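Long-range contacts in extracellular ligand-binding receptor (PDB 4Q6B), which binds leucine and probably serves as the extracellular substrate-binding component of an amino-acid ABC transporter: residues G98-P109 / H118-Q127; Y180-Y190 / E213-E224. One frame throughout, in Å; residues are numbered along the deposited sequence.

Contact 1: residues G98-P109 / H118-Q127; sequences GLVMLSPASTSP and HVFRNIPSDQ. With LEU (leucine), chain B.
Arg-121 fixes the loop that follows strand 101-103 by gripping two of its carbonyls: NH2 donates to Ser-106 O (2.8 Å) and to Ser-108 O, where NH1 adds a second bond at 3.0 Å. Both oxygens lie in the guanidinium plane, but the nitrogens meet Ser-108 O from above one face of its carbonyl. NH1 also salt-bridges Asp-335. Replacing Arg-121 with a leucine would probably leave both carbonyls without these donors and Asp-335 without this charged mate, freeing the loop to shift.

That loop supplies part of the leucine pocket. Thr-107 OG1 donates to Asp-126 OD1 (2.6 Å) from above the carboxylate plane and accepts from the leucine N (3.0 Å); its placement between backbone N and carbonyl carbon (chi1 56°) lets it serve both. Thr-107 N binds the leucine OXT at 2.9 Å. Packing is tight beside it, where Thr-107 CG2 meets Ile-123 CD1 at an unusually close 3.5 Å. Toward solvent the contact thins: Pro-109 CG only brushes CB of exposed Gln-127 (4.2 Å).

Strands 101-103 and 119-121 pair in parallel, axes 20° apart, through Met-101 N to His-118 O, Phe-120 N to Met-101 O, Ser-103 N to Phe-120 O and Asn-122 N to Ser-103 O. Within the five-stranded sheet, 101-103 lies beside outermost 119-121; helix 84-97 packs on the Met-101/Val-119 face, helices 284-301 and 311-317 on the Leu-102/Phe-120 face.

Contact 2: residues Y180-Y190 / E213-E224; sequences YGNLKDLERLY and EFLVDAKSVGIE
Tyr-180 OH donates to Asp-217 OD2 across a very short 2.5 Å, the only polar link between the loop before helix 183-195 and helix 207-221 in this contact. The carboxylate oxygen sits at the edge of the phenol ring, in its plane, yet the ring and carboxylate planes stand 83° apart. The tyrosine is set for this by a chi1 of 61°, which holds CG between its backbone N and carbonyl carbon and directs the ring at the neighbouring helix. Its CE1 also meets Phe-214 CD1 at 3.8 Å, the two side chains crossing at about a right angle.

Beyond the phenol the packing is mostly apolar. Leu-183 lays CD2 against Asp-217 CB (3.6 Å), so the acid has a hydrocarbon neighbour beside its hydroxyl partner. The short helical segments cross at -72° with axes 9.8 Å apart, and they mesh as reciprocal knobs into holes: Leu-186 sits among Phe-214, Asp-217, Ala-218 and Val-221, while Val-221 enters the hole formed by Leu-183, Leu-186, Glu-187 and Tyr-190. Leu-186 divides its branches: CD1 meets Phe-214 CE1 at the ring edge (4.0 Å), and CD2 goes to Asp-217 CB. Val-221 does likewise, with CG1 against Glu-187 CG (3.7 Å) and CG2 against Leu-183.

A Schellman motif ends helix 207-221, with Gly-222 at positive phi as its C-prime residue and Ile-223 N bonded back to Ala-218 O. The turn brings Ile-223 over one face of the Tyr-190 ring, where CG1 makes a CH-pi contact 3.8 Å from the ring centroid. At the far end of that ring, Glu-224 N gives Tyr-190 OH a weak bond (3.4 Å). Ile-223 and Phe-214 also rest on Ile-201 of strand 200-204.

In the fold
Contact 1 begins on the five-stranded parallel sheet of one lobe, and its segment 118-127 crosses toward the second lobe at helix 126-139; contact 2 lies wholly in that second lobe, built on the seven-stranded mixed sheet. Their centres lie 35 Å apart and their nearest atoms about 17 Å, so they do not touch. Contact 1 bonds the leucine directly, whereas the side chain of Glu-213 in contact 2 is about 14 Å from the bound leucine. Helix 207-221 leads into strand 227-229, after which Asn-231 and Ser-232 join the leucine pocket, Asn-231 OD1 bonding the ligand. Both contacts have a calcium ion in the vicinity, about 5 Å from Gly-98 and about 11 Å from the side chain of Tyr-180.

Contact 1: residues G98-P109 / H118-Q127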
loop_
_atom_site.group_PDB
_atom_site.type_symbol
_atom_site.label_atom_id
_atom_site.label_comp_id
_atom_site.label_asym_id
_atom_site.label_seq_id
_atom_site.Cartn_x
_atom_site.Cartn_y
_atom_site.Cartn_z
ATOM N N GLY A 98 14.238 16.985 8.359
ATOM C CA GLY A 98 14.775 17.023 7.004
ATOM C C GLY A 98 15.318 15.660 6.634
ATOM O O GLY A 98 16.404 15.573 6.076
ATOM N N LEU A 99 14.596 14.596 7.001
ATOM C CA LEU A 99 14.995 13.238 6.631
ATOM C C LEU A 99 13.871 12.577 5.855
ATOM O O LEU A 99 12.728 12.573 6.316
ATOM C CB LEU A 99 15.268 12.456 7.923
ATOM C CG LEU A 99 15.763 11.010 7.817
ATOM C CD1 LEU A 99 17.112 11.014 7.088
ATOM C CD2 LEU A 99 15.908 10.470 9.243
ATOM N N VAL A 100 14.193 12.028 4.679
ATOM C CA VAL A 100 13.182 11.337 3.880
ATOM C C VAL A 100 12.563 10.160 4.604
ATOM O O VAL A 100 13.253 9.333 5.209
ATOM C CB VAL A 100 13.760 10.872 2.531
ATOM C CG1 VAL A 100 12.863 9.759 1.864
ATOM C CG2 VAL A 100 13.902 12.058 1.604
HETATM N N MSE A 101 11.229 10.125 4.577
HETATM C CA MSE A 101 10.487 8.948 4.993
HETATM C C MSE A 101 9.752 8.446 3.761
HETATM O O MSE A 101 9.028 9.205 3.137
HETATM C CB MSE A 101 9.456 9.304 6.067
HETATM C CG MSE A 101 8.889 8.048 6.717
HETATM SE SE MSE A 101 7.107 8.343 7.522
HETATM C CE MSE A 101 6.125 8.198 5.841
ATOM N N LEU A 102 9.988 7.202 3.362
ATOM C CA LEU A 102 9.341 6.693 2.122
ATOM C C LEU A 102 8.527 5.472 2.532
ATOM O O LEU A 102 9.125 4.463 2.913
ATOM C CB LEU A 102 10.400 6.348 1.074
ATOM C CG LEU A 102 9.930 5.631 -0.193
ATOM C CD1 LEU A 102 8.980 6.476 -0.987
ATOM C CD2 LEU A 102 11.154 5.312 -1.095
ATOM N N SER A 103 7.200 5.571 2.502
ATOM C CA SER A 103 6.367 4.465 2.934
ATOM C C SER A 103 5.954 3.551 1.809
ATOM O O SER A 103 5.409 3.963 0.812
ATOM C CB SER A 103 5.103 4.918 3.663
ATOM O OG SER A 103 4.352 3.792 4.070
ATOM N N PRO A 104 6.270 2.213 2.061
ATOM C CA PRO A 104 5.806 1.298 1.020
ATOM C C PRO A 104 4.455 0.662 1.338
ATOM O O PRO A 104 4.108 -0.313 0.702
ATOM C CB PRO A 104 6.899 0.239 0.983
ATOM C CG PRO A 104 7.226 0.030 2.404
ATOM C CD PRO A 104 7.092 1.363 3.066
ATOM N N ALA A 105 3.766 1.117 2.375
ATOM C CA ALA A 105 2.448 0.579 2.655
ATOM C C ALA A 105 1.312 1.515 3.083
ATOM O O ALA A 105 0.163 1.126 3.030
ATOM C CB ALA A 105 2.560 -0.583 3.618
ATOM N N SER A 106 1.630 2.729 3.519
ATOM C CA SER A 106 0.597 3.567 4.106
ATOM C C SER A 106 -0.176 4.272 3.010
ATOM O O SER A 106 0.369 5.108 2.327
ATOM C CB SER A 106 1.212 4.602 5.059
ATOM O OG SER A 106 1.840 3.991 6.165
ATOM N N THR A 107 -1.465 3.957 2.907
ATOM C CA THR A 107 -2.284 4.415 1.788
ATOM C C THR A 107 -3.250 5.549 2.119
ATOM O O THR A 107 -3.907 6.065 1.207
ATOM C CB THR A 107 -3.127 3.252 1.219
ATOM O OG1 THR A 107 -3.904 2.687 2.293
ATOM C CG2 THR A 107 -2.223 2.184 0.606
ATOM N N SER A 108 -3.319 6.002 3.367
ATOM C CA SER A 108 -4.211 7.122 3.686
ATOM C C SER A 108 -3.894 8.392 2.895
ATOM O O SER A 108 -2.760 8.872 2.879
ATOM C CB SER A 108 -4.140 7.477 5.162
ATOM O OG SER A 108 -4.952 8.649 5.438
ATOM N N PRO A 109 -4.922 8.973 2.273
ATOM C CA PRO A 109 -4.744 10.275 1.612
ATOM C C PRO A 109 -4.181 11.367 2.530
ATOM O O PRO A 109 -3.474 12.267 2.061
ATOM C CB PRO A 109 -6.164 10.617 1.156
ATOM C CG PRO A 109 -6.808 9.257 0.898
ATOM C CD PRO A 109 -6.236 8.357 1.998
ATOM N N HIS A 118 9.427 16.139 2.992
ATOM C CA HIS A 118 10.395 15.039 2.977
ATOM C C HIS A 118 9.733 13.667 3.007
ATOM O O HIS A 118 10.344 12.635 3.307
ATOM C CB HIS A 118 11.338 15.193 4.176
ATOM C CG HIS A 118 12.126 16.460 4.135
ATOM N ND1 HIS A 118 13.242 16.603 3.340
ATOM C CD2 HIS A 118 11.938 17.657 4.748
ATOM C CE1 HIS A 118 13.714 17.830 3.466
ATOM N NE2 HIS A 118 12.951 18.490 4.320
ATOM N N VAL A 119 8.447 13.679 2.757
ATOM C CA VAL A 119 7.624 12.492 3.076
ATOM C C VAL A 119 6.991 11.961 1.792
ATOM O O VAL A 119 6.364 12.703 1.036
ATOM C CB VAL A 119 6.526 12.895 4.088
ATOM C CG1 VAL A 119 5.538 11.774 4.335
ATOM C CG2 VAL A 119 7.146 13.354 5.415
ATOM N N PHE A 120 7.136 10.658 1.558
ATOM C CA PHE A 120 6.754 10.046 0.261
ATOM C C PHE A 120 6.093 8.708 0.482
ATOM O O PHE A 120 6.243 8.136 1.533
ATOM C CB PHE A 120 8.003 9.817 -0.604
ATOM C CG PHE A 120 8.742 11.087 -0.985
ATOM C CD1 PHE A 120 8.499 11.681 -2.204
ATOM C CD2 PHE A 120 9.644 11.698 -0.098
ATOM C CE1 PHE A 120 9.157 12.857 -2.569
ATOM C CE2 PHE A 120 10.333 12.845 -0.463
ATOM C CZ PHE A 120 10.089 13.430 -1.709
ATOM N N ARG A 121 5.376 8.200 -0.511
ATOM C CA ARG A 121 5.048 6.762 -0.518
ATOM C C ARG A 121 5.240 6.296 -1.910
ATOM O O ARG A 121 5.112 7.099 -2.822
ATOM C CB ARG A 121 3.613 6.520 -0.092
ATOM C CG ARG A 121 2.609 7.399 -0.799
ATOM C CD ARG A 121 1.171 6.887 -0.533
ATOM N NE ARG A 121 0.285 8.055 -0.571
ATOM C CZ ARG A 121 -0.546 8.388 0.406
ATOM N NH1 ARG A 121 -1.252 9.515 0.320
ATOM N NH2 ARG A 121 -0.666 7.607 1.474
ATOM N N ASN A 122 5.576 5.019 -2.109
ATOM C CA ASN A 122 5.827 4.521 -3.485
ATOM C C ASN A 122 4.725 3.573 -3.930
ATOM O O ASN A 122 4.928 2.718 -4.783
ATOM C CB ASN A 122 7.235 3.890 -3.653
ATOM C CG ASN A 122 7.380 2.602 -2.878
ATOM O OD1 ASN A 122 6.652 2.390 -1.899
ATOM N ND2 ASN A 122 8.281 1.726 -3.312
ATOM N N ILE A 123 3.526 3.766 -3.380
ATOM C CA ILE A 123 2.375 2.934 -3.726
ATOM C C ILE A 123 1.198 3.885 -3.921
ATOM O O ILE A 123 1.236 5.033 -3.431
ATOM C CB ILE A 123 2.085 1.916 -2.604
ATOM C CG1 ILE A 123 1.863 2.641 -1.259
ATOM C CG2 ILE A 123 3.274 0.921 -2.454
ATOM C CD1 ILE A 123 1.089 1.853 -0.327
ATOM N N PRO A 124 0.134 3.425 -4.593
ATOM C CA PRO A 124 -1.047 4.298 -4.767
ATOM C C PRO A 124 -1.770 4.517 -3.453
ATOM O O PRO A 124 -1.810 3.624 -2.590
ATOM C CB PRO A 124 -1.974 3.493 -5.700
ATOM C CG PRO A 124 -1.431 2.065 -5.663
ATOM C CD PRO A 124 0.021 2.136 -5.311
ATOM N N SER A 125 -2.393 5.689 -3.314
ATOM C CA SER A 125 -3.174 5.991 -2.116
ATOM C C SER A 125 -4.542 5.355 -2.268
ATOM O O SER A 125 -4.912 4.889 -3.366
ATOM C CB SER A 125 -3.407 7.487 -1.977
ATOM O OG SER A 125 -4.382 7.926 -2.909
ATOM N N ASP A 126 -5.271 5.363 -1.170
ATOM C CA ASP A 126 -6.665 4.855 -1.133
ATOM C C ASP A 126 -7.546 5.509 -2.171
ATOM O O ASP A 126 -8.452 4.878 -2.698
ATOM C CB ASP A 126 -7.323 5.104 0.238
ATOM C CG ASP A 126 -6.705 4.289 1.343
ATOM O OD1 ASP A 126 -6.149 3.201 1.063
ATOM O OD2 ASP A 126 -6.775 4.763 2.519
ATOM N N GLN A 127 -7.323 6.790 -2.392
ATOM C CA GLN A 127 -8.082 7.564 -3.362
ATOM C C GLN A 127 -7.829 7.076 -4.787
ATOM O O GLN A 127 -8.766 6.937 -5.593
ATOM C CB GLN A 127 -7.798 9.055 -3.183
ATOM C CG GLN A 127 -8.110 9.896 -4.386
ATOM C CD GLN A 127 -8.027 11.370 -4.084
ATOM O OE1 GLN A 127 -7.576 11.767 -2.999
ATOM N NE2 GLN A 127 -8.475 12.201 -5.030
HETATM N N LEU B . -2.659 0.378 3.826
HETATM C CA LEU B . -2.675 0.189 5.281
HETATM C C LEU B . -2.539 1.522 5.998
HETATM O O LEU B . -2.618 1.592 7.217
HETATM C CB LEU B . -1.537 -0.749 5.685
HETATM C CG LEU B . -1.943 -2.095 5.075
HETATM C CD1 LEU B . -0.800 -2.713 4.325
HETATM C CD2 LEU B . -2.536 -3.074 6.080
HETATM O OXT LEU B . -2.386 2.551 5.324
#

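Contact 2: residues Y180-Y190 / E213-E224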
loop_
_atom_site.group_PDB
_atom_site.type_symbol
_atom_site.label_atom_id
_atom_site.label_comp_id
_atom_site.label_asym_id
_atom_site.label_seq_id
_atom_site.Cartn_x
_atom_site.Cartn_y
_atom_site.Cartn_z
ATOM N N TYR A 180 -23.436 -4.623 11.943
ATOM C CA TYR A 180 -24.577 -5.536 12.060
ATOM C C TYR A 180 -24.347 -6.422 13.282
ATOM O O TYR A 180 -23.199 -6.787 13.554
ATOM C CB TYR A 180 -24.754 -6.370 10.770
ATOM C CG TYR A 180 -23.586 -7.254 10.425
ATOM C CD1 TYR A 180 -22.450 -6.744 9.813
ATOM C CD2 TYR A 180 -23.622 -8.602 10.700
ATOM C CE1 TYR A 180 -21.386 -7.563 9.509
ATOM C CE2 TYR A 180 -22.558 -9.421 10.408
ATOM C CZ TYR A 180 -21.450 -8.896 9.826
ATOM O OH TYR A 180 -20.407 -9.732 9.562
ATOM N N GLY A 181 -25.410 -6.749 14.021
ATOM C CA GLY A 181 -25.267 -7.453 15.282
ATOM C C GLY A 181 -25.169 -8.966 15.228
ATOM O O GLY A 181 -24.584 -9.574 16.126
ATOM N N ASN A 182 -25.790 -9.586 14.224
ATOM C CA ASN A 182 -25.805 -11.048 14.107
ATOM C C ASN A 182 -26.216 -11.422 12.695
ATOM O O ASN A 182 -26.484 -10.541 11.871
ATOM C CB ASN A 182 -26.652 -11.775 15.190
ATOM C CG ASN A 182 -28.109 -11.375 15.187
ATOM O OD1 ASN A 182 -28.592 -10.683 14.279
ATOM N ND2 ASN A 182 -28.831 -11.817 16.216
ATOM N N LEU A 183 -26.238 -12.708 12.387
ATOM C CA LEU A 183 -26.507 -13.124 11.010
ATOM C C LEU A 183 -27.960 -12.835 10.576
ATOM O O LEU A 183 -28.213 -12.478 9.424
ATOM C CB LEU A 183 -26.182 -14.607 10.839
ATOM C CG LEU A 183 -24.706 -14.971 10.727
ATOM C CD1 LEU A 183 -24.558 -16.493 10.522
ATOM C CD2 LEU A 183 -24.080 -14.211 9.570
ATOM N N LYS A 184 -28.900 -12.994 11.494
ATOM C CA LYS A 184 -30.294 -12.646 11.241
ATOM C C LYS A 184 -30.416 -11.217 10.702
ATOM O O LYS A 184 -31.122 -10.963 9.711
ATOM C CB LYS A 184 -31.123 -12.819 12.514
ATOM C CG LYS A 184 -32.596 -12.418 12.396
ATOM C CD LYS A 184 -33.249 -12.970 11.132
ATOM C CE LYS A 184 -33.259 -14.480 11.109
ATOM N NZ LYS A 184 -34.575 -15.034 11.473
ATOM N N ASP A 185 -29.731 -10.276 11.340
ATOM C CA ASP A 185 -29.848 -8.905 10.863
ATOM C C ASP A 185 -29.111 -8.634 9.557
ATOM O O ASP A 185 -29.523 -7.769 8.772
ATOM C CB ASP A 185 -29.455 -7.880 11.921
ATOM C CG ASP A 185 -30.111 -6.518 11.664
ATOM O OD1 ASP A 185 -31.341 -6.477 11.372
ATOM O OD2 ASP A 185 -29.399 -5.500 11.735
ATOM N N LEU A 186 -28.014 -9.344 9.312
ATOM C CA LEU A 186 -27.446 -9.323 7.962
ATOM C C LEU A 186 -28.436 -9.866 6.899
ATOM O O LEU A 186 -28.505 -9.316 5.778
ATOM C CB LEU A 186 -26.092 -10.048 7.938
ATOM C CG LEU A 186 -25.271 -9.927 6.675
ATOM C CD1 LEU A 186 -25.002 -8.451 6.430
ATOM C CD2 LEU A 186 -23.937 -10.701 6.820
ATOM N N GLU A 187 -29.195 -10.905 7.244
ATOM C CA GLU A 187 -30.287 -11.380 6.383
ATOM C C GLU A 187 -31.298 -10.281 6.081
ATOM O O GLU A 187 -31.749 -10.142 4.937
ATOM C CB GLU A 187 -31.018 -12.590 6.985
ATOM C CG GLU A 187 -30.242 -13.874 6.836
ATOM C CD GLU A 187 -30.904 -15.076 7.485
ATOM O OE1 GLU A 187 -31.850 -14.908 8.274
ATOM O OE2 GLU A 187 -30.465 -16.206 7.198
ATOM N N ARG A 188 -31.649 -9.507 7.104
ATOM C CA ARG A 188 -32.644 -8.455 6.977
ATOM C C ARG A 188 -32.069 -7.337 6.089
ATOM O O ARG A 188 -32.771 -6.825 5.196
ATOM C CB ARG A 188 -32.975 -7.912 8.377
ATOM C CG ARG A 188 -34.148 -6.934 8.442
ATOM C CD ARG A 188 -33.710 -5.510 8.169
ATOM N NE ARG A 188 -32.568 -5.107 8.990
ATOM C CZ ARG A 188 -31.967 -3.924 8.875
ATOM N NH1 ARG A 188 -32.392 -3.067 7.958
ATOM N NH2 ARG A 188 -30.927 -3.601 9.649
ATOM N N LEU A 189 -30.806 -6.957 6.314
ATOM C CA LEU A 189 -30.135 -6.025 5.403
ATOM C C LEU A 189 -30.133 -6.532 3.954
ATOM O O LEU A 189 -30.453 -5.785 3.034
ATOM C CB LEU A 189 -28.690 -5.731 5.838
ATOM C CG LEU A 189 -28.571 -4.842 7.069
ATOM C CD1 LEU A 189 -27.199 -5.074 7.728
ATOM C CD2 LEU A 189 -28.747 -3.389 6.629
ATOM N N TYR A 190 -29.798 -7.808 3.755
ATOM C CA TYR A 190 -29.726 -8.377 2.396
ATOM C C TYR A 190 -31.110 -8.337 1.725
ATOM O O TYR A 190 -31.215 -8.060 0.507
ATOM C CB TYR A 190 -29.208 -9.815 2.480
ATOM C CG TYR A 190 -28.978 -10.538 1.172
ATOM C CD1 TYR A 190 -28.579 -9.860 0.025
ATOM C CD2 TYR A 190 -29.148 -11.919 1.097
ATOM C CE1 TYR A 190 -28.328 -10.553 -1.168
ATOM C CE2 TYR A 190 -28.918 -12.617 -0.108
ATOM C CZ TYR A 190 -28.511 -11.920 -1.212
ATOM O OH TYR A 190 -28.291 -12.615 -2.377
ATOM N N GLU A 213 -14.355 -11.260 8.775
ATOM C CA GLU A 213 -15.585 -11.684 9.432
ATOM C C GLU A 213 -16.812 -11.428 8.563
ATOM O O GLU A 213 -17.702 -12.281 8.499
ATOM C CB GLU A 213 -15.796 -10.982 10.776
ATOM C CG GLU A 213 -14.913 -11.473 11.904
ATOM C CD GLU A 213 -13.610 -10.682 11.951
ATOM O OE1 GLU A 213 -13.361 -9.902 10.993
ATOM O OE2 GLU A 213 -12.843 -10.830 12.937
ATOM N N PHE A 214 -16.878 -10.255 7.929
ATOM C CA PHE A 214 -18.016 -9.952 7.067
ATOM C C PHE A 214 -18.058 -10.901 5.865
ATOM O O PHE A 214 -19.114 -11.392 5.478
ATOM C CB PHE A 214 -17.956 -8.513 6.556
ATOM C CG PHE A 214 -19.007 -8.204 5.525
ATOM C CD1 PHE A 214 -20.351 -8.131 5.892
ATOM C CD2 PHE A 214 -18.665 -8.003 4.192
ATOM C CE1 PHE A 214 -21.336 -7.865 4.948
ATOM C CE2 PHE A 214 -19.651 -7.733 3.235
ATOM C CZ PHE A 214 -20.998 -7.673 3.620
ATOM N N LEU A 215 -16.899 -11.167 5.284
ATOM C CA LEU A 215 -16.806 -12.048 4.120
ATOM C C LEU A 215 -17.405 -13.416 4.451
ATOM O O LEU A 215 -18.278 -13.950 3.735
ATOM C CB LEU A 215 -15.331 -12.164 3.747
ATOM C CG LEU A 215 -14.846 -13.002 2.581
ATOM C CD1 LEU A 215 -15.518 -12.531 1.339
ATOM C CD2 LEU A 215 -13.343 -12.798 2.455
ATOM N N VAL A 216 -16.975 -13.962 5.579
ATOM C CA VAL A 216 -17.464 -15.245 6.045
ATOM C C VAL A 216 -18.961 -15.178 6.347
ATOM O O VAL A 216 -19.729 -16.089 5.976
ATOM C CB VAL A 216 -16.678 -15.683 7.293
ATOM C CG1 VAL A 216 -17.327 -16.860 7.959
ATOM C CG2 VAL A 216 -15.240 -16.017 6.875
ATOM N N ASP A 217 -19.384 -14.106 7.023
ATOM C CA ASP A 217 -20.800 -13.989 7.368
ATOM C C ASP A 217 -21.671 -13.844 6.098
ATOM O O ASP A 217 -22.772 -14.413 6.045
ATOM C CB ASP A 217 -21.070 -12.801 8.294
ATOM C CG ASP A 217 -20.588 -13.028 9.705
ATOM O OD1 ASP A 217 -20.328 -14.183 10.089
ATOM O OD2 ASP A 217 -20.475 -12.033 10.443
ATOM N N ALA A 218 -21.192 -13.051 5.141
ATOM C CA ALA A 218 -21.858 -12.864 3.844
ATOM C C ALA A 218 -22.060 -14.220 3.170
ATOM O O ALA A 218 -23.138 -14.509 2.619
ATOM C CB ALA A 218 -21.034 -11.924 2.935
ATOM N N LYS A 219 -21.045 -15.076 3.219
ATOM C CA LYS A 219 -21.220 -16.399 2.597
ATOM C C LYS A 219 -22.221 -17.253 3.350
ATOM O O LYS A 219 -22.977 -18.014 2.750
ATOM C CB LYS A 219 -19.881 -17.126 2.368
ATOM C CG LYS A 219 -18.838 -16.323 1.535
ATOM C CD LYS A 219 -19.276 -15.936 0.102
ATOM C CE LYS A 219 -18.227 -15.022 -0.573
ATOM N NZ LYS A 219 -18.530 -14.533 -1.970
ATOM N N SER A 220 -22.257 -17.121 4.668
ATOM C CA SER A 220 -23.228 -17.869 5.476
ATOM C C SER A 220 -24.667 -17.508 5.149
ATOM O O SER A 220 -25.538 -18.372 5.113
ATOM C CB SER A 220 -22.995 -17.622 6.973
ATOM O OG SER A 220 -21.718 -18.097 7.364
ATOM N N VAL A 221 -24.916 -16.218 4.934
ATOM C CA VAL A 221 -26.275 -15.701 4.722
ATOM C C VAL A 221 -26.702 -15.918 3.251
ATOM O O VAL A 221 -27.896 -15.910 2.915
ATOM C CB VAL A 221 -26.310 -14.212 5.165
ATOM C CG1 VAL A 221 -27.410 -13.420 4.488
ATOM C CG2 VAL A 221 -26.446 -14.139 6.672
ATOM N N GLY A 222 -25.716 -16.160 2.392
ATOM C CA GLY A 222 -25.978 -16.500 1.000
ATOM C C GLY A 222 -25.902 -15.312 0.063
ATOM O O GLY A 222 -26.486 -15.329 -1.024
ATOM N N ILE A 223 -25.157 -14.282 0.453
ATOM C CA ILE A 223 -25.062 -13.108 -0.384
ATOM C C ILE A 223 -24.321 -13.446 -1.673
ATOM O O ILE A 223 -23.197 -13.975 -1.650
ATOM C CB ILE A 223 -24.383 -11.949 0.375
ATOM C CG1 ILE A 223 -25.285 -11.526 1.536
ATOM C CG2 ILE A 223 -24.080 -10.793 -0.569
ATOM C CD1 ILE A 223 -24.767 -10.365 2.327
ATOM N N GLU A 224 -24.960 -13.161 -2.807
ATOM C CA GLU A 224 -24.488 -13.709 -4.077
ATOM C C GLU A 224 -23.596 -12.720 -4.849
ATOM O O GLU A 224 -22.753 -13.117 -5.674
ATOM C CB GLU A 224 -25.712 -14.133 -4.921
ATOM C CG GLU A 224 -25.391 -14.944 -6.165
ATOM C CD GLU A 224 -25.121 -16.409 -5.843
ATOM O OE1 GLU A 224 -23.998 -16.891 -6.156
ATOM O OE2 GLU A 224 -26.026 -17.071 -5.268
#